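PDB 3CEU: thiamine phosphate pyrophosphorylase from Bacteroides thetaiotaomicron VPI-5482, which probably makes thiamine phosphate by joining the pyrimidine and thiazole precursors with loss of diphosphate, a late step in thiamine diphosphate biosynthesis. Local coordinates for residues A[15-28]-A[45-57]. Sequence-based numbering, arbitrary orientation.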
loop_
_atom_site.group_PDB
_atom_site.type_symbol
_atom_site.label_atom_id
_atom_site.label_comp_id
_atom_site.label_asym_id
_atom_site.label_seq_id
_atom_site.Cartn_x
_atom_site.Cartn_y
_atom_site.Cartn_z
ATOM N N GLU A 15 1.843 -16.376 5.751
ATOM C CA GLU A 15 1.554 -15.054 5.193
ATOM C C GLU A 15 0.080 -14.677 5.395
ATOM O O GLU A 15 -0.233 -13.528 5.725
ATOM C CB GLU A 15 1.886 -15.019 3.695
ATOM C CG GLU A 15 1.768 -13.629 3.077
ATOM C CD GLU A 15 1.956 -13.613 1.561
ATOM O OE1 GLU A 15 2.014 -12.501 0.994
ATOM O OE2 GLU A 15 2.041 -14.696 0.939
ATOM N N ASP A 16 -0.815 -15.644 5.200
ATOM C CA ASP A 16 -2.242 -15.404 5.366
ATOM C C ASP A 16 -2.584 -15.055 6.818
ATOM O O ASP A 16 -3.449 -14.215 7.078
ATOM C CB ASP A 16 -3.053 -16.630 4.919
ATOM C CG ASP A 16 -2.990 -17.781 5.915
ATOM O OD1 ASP A 16 -1.884 -18.286 6.186
ATOM O OD2 ASP A 16 -4.052 -18.181 6.424
ATOM N N LYS A 17 -1.899 -15.700 7.758
ATOM C CA LYS A 17 -2.124 -15.454 9.185
ATOM C C LYS A 17 -1.640 -14.065 9.550
ATOM O O LYS A 17 -2.301 -13.324 10.276
ATOM C CB LYS A 17 -1.351 -16.459 10.046
ATOM C CG LYS A 17 -2.065 -17.773 10.343
ATOM C CD LYS A 17 -2.229 -18.648 9.119
ATOM C CE LYS A 17 -2.650 -20.057 9.524
ATOM N NZ LYS A 17 -1.577 -20.739 10.320
ATOM N N ILE A 18 -0.462 -13.719 9.053
ATOM C CA ILE A 18 0.086 -12.423 9.357
ATOM C C ILE A 18 -0.804 -11.342 8.777
ATOM O O ILE A 18 -1.092 -10.355 9.449
ATOM C CB ILE A 18 1.521 -12.268 8.814
ATOM C CG1 ILE A 18 2.425 -13.342 9.427
ATOM C CG2 ILE A 18 2.048 -10.880 9.165
ATOM C CD1 ILE A 18 3.868 -13.293 8.966
ATOM N N ILE A 19 -1.247 -11.521 7.532
ATOM C CA ILE A 19 -2.102 -10.523 6.900
ATOM C C ILE A 19 -3.396 -10.338 7.676
ATOM O O ILE A 19 -3.839 -9.214 7.914
ATOM C CB ILE A 19 -2.442 -10.907 5.446
ATOM C CG1 ILE A 19 -1.178 -10.791 4.580
ATOM C CG2 ILE A 19 -3.575 -10.001 4.911
ATOM C CD1 ILE A 19 -1.324 -11.287 3.130
ATOM N N THR A 20 -4.001 -11.447 8.074
ATOM C CA THR A 20 -5.250 -11.402 8.815
ATOM C C THR A 20 -5.049 -10.659 10.130
ATOM O O THR A 20 -5.856 -9.805 10.514
ATOM C CB THR A 20 -5.740 -12.822 9.066
ATOM O OG1 THR A 20 -5.917 -13.477 7.803
ATOM C CG2 THR A 20 -7.060 -12.811 9.828
ATOM N N ALA A 21 -3.945 -10.976 10.795
ATOM C CA ALA A 21 -3.591 -10.352 12.061
ATOM C C ALA A 21 -3.437 -8.835 11.894
ATOM O O ALA A 21 -3.774 -8.064 12.798
ATOM C CB ALA A 21 -2.286 -10.970 12.593
ATOM N N LEU A 22 -2.918 -8.416 10.741
ATOM C CA LEU A 22 -2.733 -6.997 10.452
ATOM C C LEU A 22 -4.100 -6.344 10.188
ATOM O O LEU A 22 -4.342 -5.201 10.585
ATOM C CB LEU A 22 -1.795 -6.809 9.240
ATOM C CG LEU A 22 -0.340 -7.300 9.412
ATOM C CD1 LEU A 22 0.358 -7.454 8.066
ATOM C CD2 LEU A 22 0.416 -6.320 10.285
ATOM N N PHE A 23 -5.000 -7.053 9.519
ATOM C CA PHE A 23 -6.317 -6.474 9.287
ATOM C C PHE A 23 -6.992 -6.290 10.651
ATOM O O PHE A 23 -7.516 -5.218 10.956
ATOM C CB PHE A 23 -7.165 -7.371 8.375
ATOM C CG PHE A 23 -6.918 -7.143 6.903
ATOM C CD1 PHE A 23 -7.049 -5.872 6.353
ATOM C CD2 PHE A 23 -6.576 -8.196 6.065
ATOM C CE1 PHE A 23 -6.847 -5.654 4.993
ATOM C CE2 PHE A 23 -6.371 -7.987 4.700
ATOM C CZ PHE A 23 -6.508 -6.713 4.168
ATOM N N GLU A 24 -6.946 -7.330 11.479
ATOM C CA GLU A 24 -7.533 -7.292 12.815
ATOM C C GLU A 24 -7.036 -6.104 13.653
ATOM O O GLU A 24 -7.720 -5.663 14.578
ATOM C CB GLU A 24 -7.244 -8.612 13.542
ATOM C CG GLU A 24 -8.117 -9.780 13.068
ATOM C CD GLU A 24 -7.654 -11.128 13.598
ATOM O OE1 GLU A 24 -7.319 -11.218 14.803
ATOM O OE2 GLU A 24 -7.637 -12.106 12.811
ATOM N N GLU A 25 -5.850 -5.588 13.326
ATOM C CA GLU A 25 -5.287 -4.450 14.044
ATOM C C GLU A 25 -5.580 -3.137 13.321
ATOM O O GLU A 25 -4.922 -2.116 13.555
ATOM C CB GLU A 25 -3.780 -4.621 14.230
ATOM C CG GLU A 25 -3.395 -5.819 15.087
ATOM C CD GLU A 25 -3.935 -5.730 16.515
ATOM O OE1 GLU A 25 -3.861 -6.744 17.238
ATOM O OE2 GLU A 25 -4.418 -4.651 16.927
ATOM N N GLY A 26 -6.561 -3.177 12.425
ATOM C CA GLY A 26 -6.964 -1.980 11.711
ATOM C C GLY A 26 -6.239 -1.599 10.435
ATOM O O GLY A 26 -6.252 -0.427 10.064
ATOM N N LEU A 27 -5.605 -2.549 9.758
ATOM C CA LEU A 27 -4.924 -2.212 8.515
ATOM C C LEU A 27 -5.921 -1.564 7.535
ATOM O O LEU A 27 -6.925 -2.168 7.169
ATOM C CB LEU A 27 -4.338 -3.470 7.884
ATOM C CG LEU A 27 -3.839 -3.343 6.437
ATOM C CD1 LEU A 27 -2.722 -2.298 6.323
ATOM C CD2 LEU A 27 -3.341 -4.697 6.004
ATOM N N ASP A 28 -5.653 -0.334 7.117
ATOM C CA ASP A 28 -6.552 0.339 6.195
ATOM C C ASP A 28 -6.651 -0.430 4.877
ATOM O O ASP A 28 -7.695 -1.003 4.566
ATOM C CB ASP A 28 -6.072 1.770 5.923
ATOM C CG ASP A 28 -6.126 2.662 7.162
ATOM O OD1 ASP A 28 -7.249 2.975 7.639
ATOM O OD2 ASP A 28 -5.042 3.060 7.664
ATOM N N LEU A 45 -4.184 -17.698 -1.157
ATOM C CA LEU A 45 -4.012 -16.715 -0.105
ATOM C C LEU A 45 -5.336 -16.002 0.169
ATOM O O LEU A 45 -5.772 -15.918 1.315
ATOM C CB LEU A 45 -2.929 -15.711 -0.510
ATOM C CG LEU A 45 -2.302 -14.846 0.583
ATOM C CD1 LEU A 45 -1.126 -14.060 0.020
ATOM C CD2 LEU A 45 -3.332 -13.912 1.148
ATOM N N LEU A 46 -5.984 -15.496 -0.875
ATOM C CA LEU A 46 -7.252 -14.789 -0.689
ATOM C C LEU A 46 -8.314 -15.649 0.002
ATOM O O LEU A 46 -9.109 -15.143 0.786
ATOM C CB LEU A 46 -7.782 -14.277 -2.038
ATOM C CG LEU A 46 -6.853 -13.323 -2.792
ATOM C CD1 LEU A 46 -7.262 -13.233 -4.255
ATOM C CD2 LEU A 46 -6.864 -11.961 -2.124
ATOM N N THR A 47 -8.322 -16.947 -0.281
ATOM C CA THR A 47 -9.299 -17.846 0.330
ATOM C C THR A 47 -9.099 -17.989 1.842
ATOM O O THR A 47 -10.065 -18.119 2.583
ATOM C CB THR A 47 -9.246 -19.264 -0.289
ATOM O OG1 THR A 47 -9.391 -19.176 -1.710
ATOM C CG2 THR A 47 -10.363 -20.124 0.272
ATOM N N LEU A 48 -7.844 -17.972 2.286
ATOM C CA LEU A 48 -7.513 -18.100 3.706
ATOM C C LEU A 48 -7.824 -16.855 4.506
ATOM O O LEU A 48 -8.079 -16.930 5.709
ATOM C CB LEU A 48 -6.034 -18.415 3.884
ATOM C CG LEU A 48 -5.636 -19.886 3.829
ATOM C CD1 LEU A 48 -6.392 -20.585 2.715
ATOM C CD2 LEU A 48 -4.120 -19.985 3.613
ATOM N N ILE A 49 -7.778 -15.701 3.852
ATOM C CA ILE A 49 -8.073 -14.470 4.550
ATOM C C ILE A 49 -9.567 -14.213 4.553
ATOM O O ILE A 49 -10.221 -14.276 3.514
ATOM C CB ILE A 49 -7.331 -13.268 3.922
ATOM C CG1 ILE A 49 -7.406 -13.349 2.400
ATOM C CG2 ILE A 49 -5.880 -13.253 4.389
ATOM C CD1 ILE A 49 -6.524 -12.333 1.691
ATOM N N PRO A 50 -10.129 -13.944 5.742
ATOM C CA PRO A 50 -11.547 -13.663 5.987
ATOM C C PRO A 50 -12.172 -12.777 4.929
ATOM O O PRO A 50 -11.663 -11.695 4.642
ATOM C CB PRO A 50 -11.523 -12.989 7.352
ATOM C CG PRO A 50 -10.459 -13.745 8.048
ATOM C CD PRO A 50 -9.361 -13.844 6.996
ATOM N N GLU A 51 -13.285 -13.242 4.366
ATOM C CA GLU A 51 -14.015 -12.526 3.319
ATOM C C GLU A 51 -14.185 -11.037 3.622
ATOM O O GLU A 51 -13.965 -10.194 2.757
ATOM C CB GLU A 51 -15.410 -13.141 3.130
ATOM C CG GLU A 51 -15.483 -14.664 3.297
ATOM C CD GLU A 51 -16.921 -15.205 3.278
ATOM O OE1 GLU A 51 -17.506 -15.341 2.179
ATOM O OE2 GLU A 51 -17.467 -15.490 4.369
ATOM N N LYS A 52 -14.578 -10.730 4.855
ATOM C CA LYS A 52 -14.816 -9.355 5.261
ATOM C C LYS A 52 -13.653 -8.393 5.063
ATOM O O LYS A 52 -13.849 -7.175 5.086
ATOM C CB LYS A 52 -15.271 -9.306 6.710
ATOM C CG LYS A 52 -14.249 -9.732 7.733
ATOM C CD LYS A 52 -14.902 -9.666 9.105
ATOM C CE LYS A 52 -13.898 -9.589 10.229
ATOM N NZ LYS A 52 -14.611 -9.232 11.485
ATOM N N TYR A 53 -12.450 -8.921 4.874
ATOM C CA TYR A 53 -11.305 -8.056 4.649
ATOM C C TYR A 53 -10.980 -7.965 3.160
ATOM O O TYR A 53 -9.990 -7.345 2.775
ATOM C CB TYR A 53 -10.074 -8.564 5.418
ATOM C CG TYR A 53 -10.221 -8.529 6.930
ATOM C CD1 TYR A 53 -10.623 -7.368 7.587
ATOM C CD2 TYR A 53 -9.983 -9.665 7.697
ATOM C CE1 TYR A 53 -10.789 -7.343 8.973
ATOM C CE2 TYR A 53 -10.150 -9.650 9.083
ATOM C CZ TYR A 53 -10.556 -8.489 9.710
ATOM O OH TYR A 53 -10.773 -8.495 11.068
ATOM N N HIS A 54 -11.809 -8.566 2.314
ATOM C CA HIS A 54 -11.526 -8.527 0.885
ATOM C C HIS A 54 -11.661 -7.157 0.241
ATOM O O HIS A 54 -10.896 -6.838 -0.672
ATOM C CB HIS A 54 -12.383 -9.547 0.128
ATOM C CG HIS A 54 -11.929 -10.956 0.325
ATOM N ND1 HIS A 54 -12.399 -12.008 -0.435
ATOM C CD2 HIS A 54 -11.048 -11.493 1.202
ATOM C CE1 HIS A 54 -11.824 -13.127 -0.034
ATOM N NE2 HIS A 54 -10.999 -12.843 0.959
ATOM N N ARG A 55 -12.606 -6.341 0.705
ATOM C CA ARG A 55 -12.774 -5.008 0.128
ATOM C C ARG A 55 -11.727 -4.021 0.640
ATOM O O ARG A 55 -11.896 -2.810 0.510
ATOM C CB ARG A 55 -14.167 -4.443 0.415
ATOM C CG ARG A 55 -14.356 -3.879 1.815
ATOM C CD ARG A 55 -14.981 -4.918 2.713
ATOM N NE ARG A 55 -16.018 -4.341 3.560
ATOM C CZ ARG A 55 -17.050 -5.034 4.033
ATOM N NH1 ARG A 55 -17.178 -6.324 3.737
ATOM N NH2 ARG A 55 -17.958 -4.438 4.799
ATOM N N ARG A 56 -10.651 -4.545 1.222
ATOM C CA ARG A 56 -9.563 -3.718 1.748
ATOM C C ARG A 56 -8.269 -4.075 1.010
ATOM O O ARG A 56 -7.200 -3.555 1.325
ATOM C CB ARG A 56 -9.369 -3.991 3.241
ATOM C CG ARG A 56 -10.533 -3.602 4.137
ATOM C CD ARG A 56 -10.413 -2.163 4.588
ATOM N NE ARG A 56 -11.284 -1.863 5.717
ATOM C CZ ARG A 56 -11.431 -0.651 6.239
ATOM N NH1 ARG A 56 -10.756 0.374 5.731
ATOM N NH2 ARG A 56 -12.263 -0.457 7.260
ATOM N N ILE A 57 -8.386 -4.968 0.029
ATOM C CA ILE A 57 -7.248 -5.436 -0.760
ATOM C C ILE A 57 -7.279 -4.969 -2.226
ATOM O O ILE A 57 -8.314 -5.038 -2.882
ATOM C CB ILE A 57 -7.195 -6.990 -0.740
ATOM C CG1 ILE A 57 -7.065 -7.481 0.704
ATOM C CG2 ILE A 57 -6.035 -7.495 -1.595
ATOM C CD1 ILE A 57 -7.184 -8.989 0.862
#
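L45 opens the contact by meeting I19 tip to tip, L45 CD2 to I19 CD1 at 3.9 Å, while L45 CD1 crosses the extended chain of E15, whose carboxylate forms a salt bridge with K34. Nearly a turn on, L48 lies obliquely over D16, with L48 CB 3.2 Å from D16 OD2. I49 holds CG1 between its backbone N and carbonyl carbon (chi1 43°), which leaves CG2 to lodge between I19 and T20. T20 OG1 bonds back to D16 O at 2.7 Å, and the same oxygen lies against I49 CG2 and P50 CD. Y53 illustrates reciprocal CH-pi packing: F23 CB sits 3.4 Å from the Y53 ring centroid, almost on the ring normal, while Y53 CB lies over a face of the F23 ring. The two planes are only 7° apart yet slid until they barely overlap, and L27 CD2 sits near the rim of the opposite face of F23. Y53 OH reaches to 3.6 Å from E24 CG. With the ring cut back to an alanine here, F23 CB is likely to lose its aromatic cover and a gap to open beside E24. R56 CB comes to 3.5 Å from F23 CE1, and I57 CG1 meets the F23 ring at its edge. Neighbouring helices of a TIM barrel, 15-24 and 39-48, with the 3-10 turn after the latter, are thus joined mainly by apolar and CH-pi contacts; E15 and T20 bond elsewhere, and cohesion probably depends on close fit, above all of F23 against Y53.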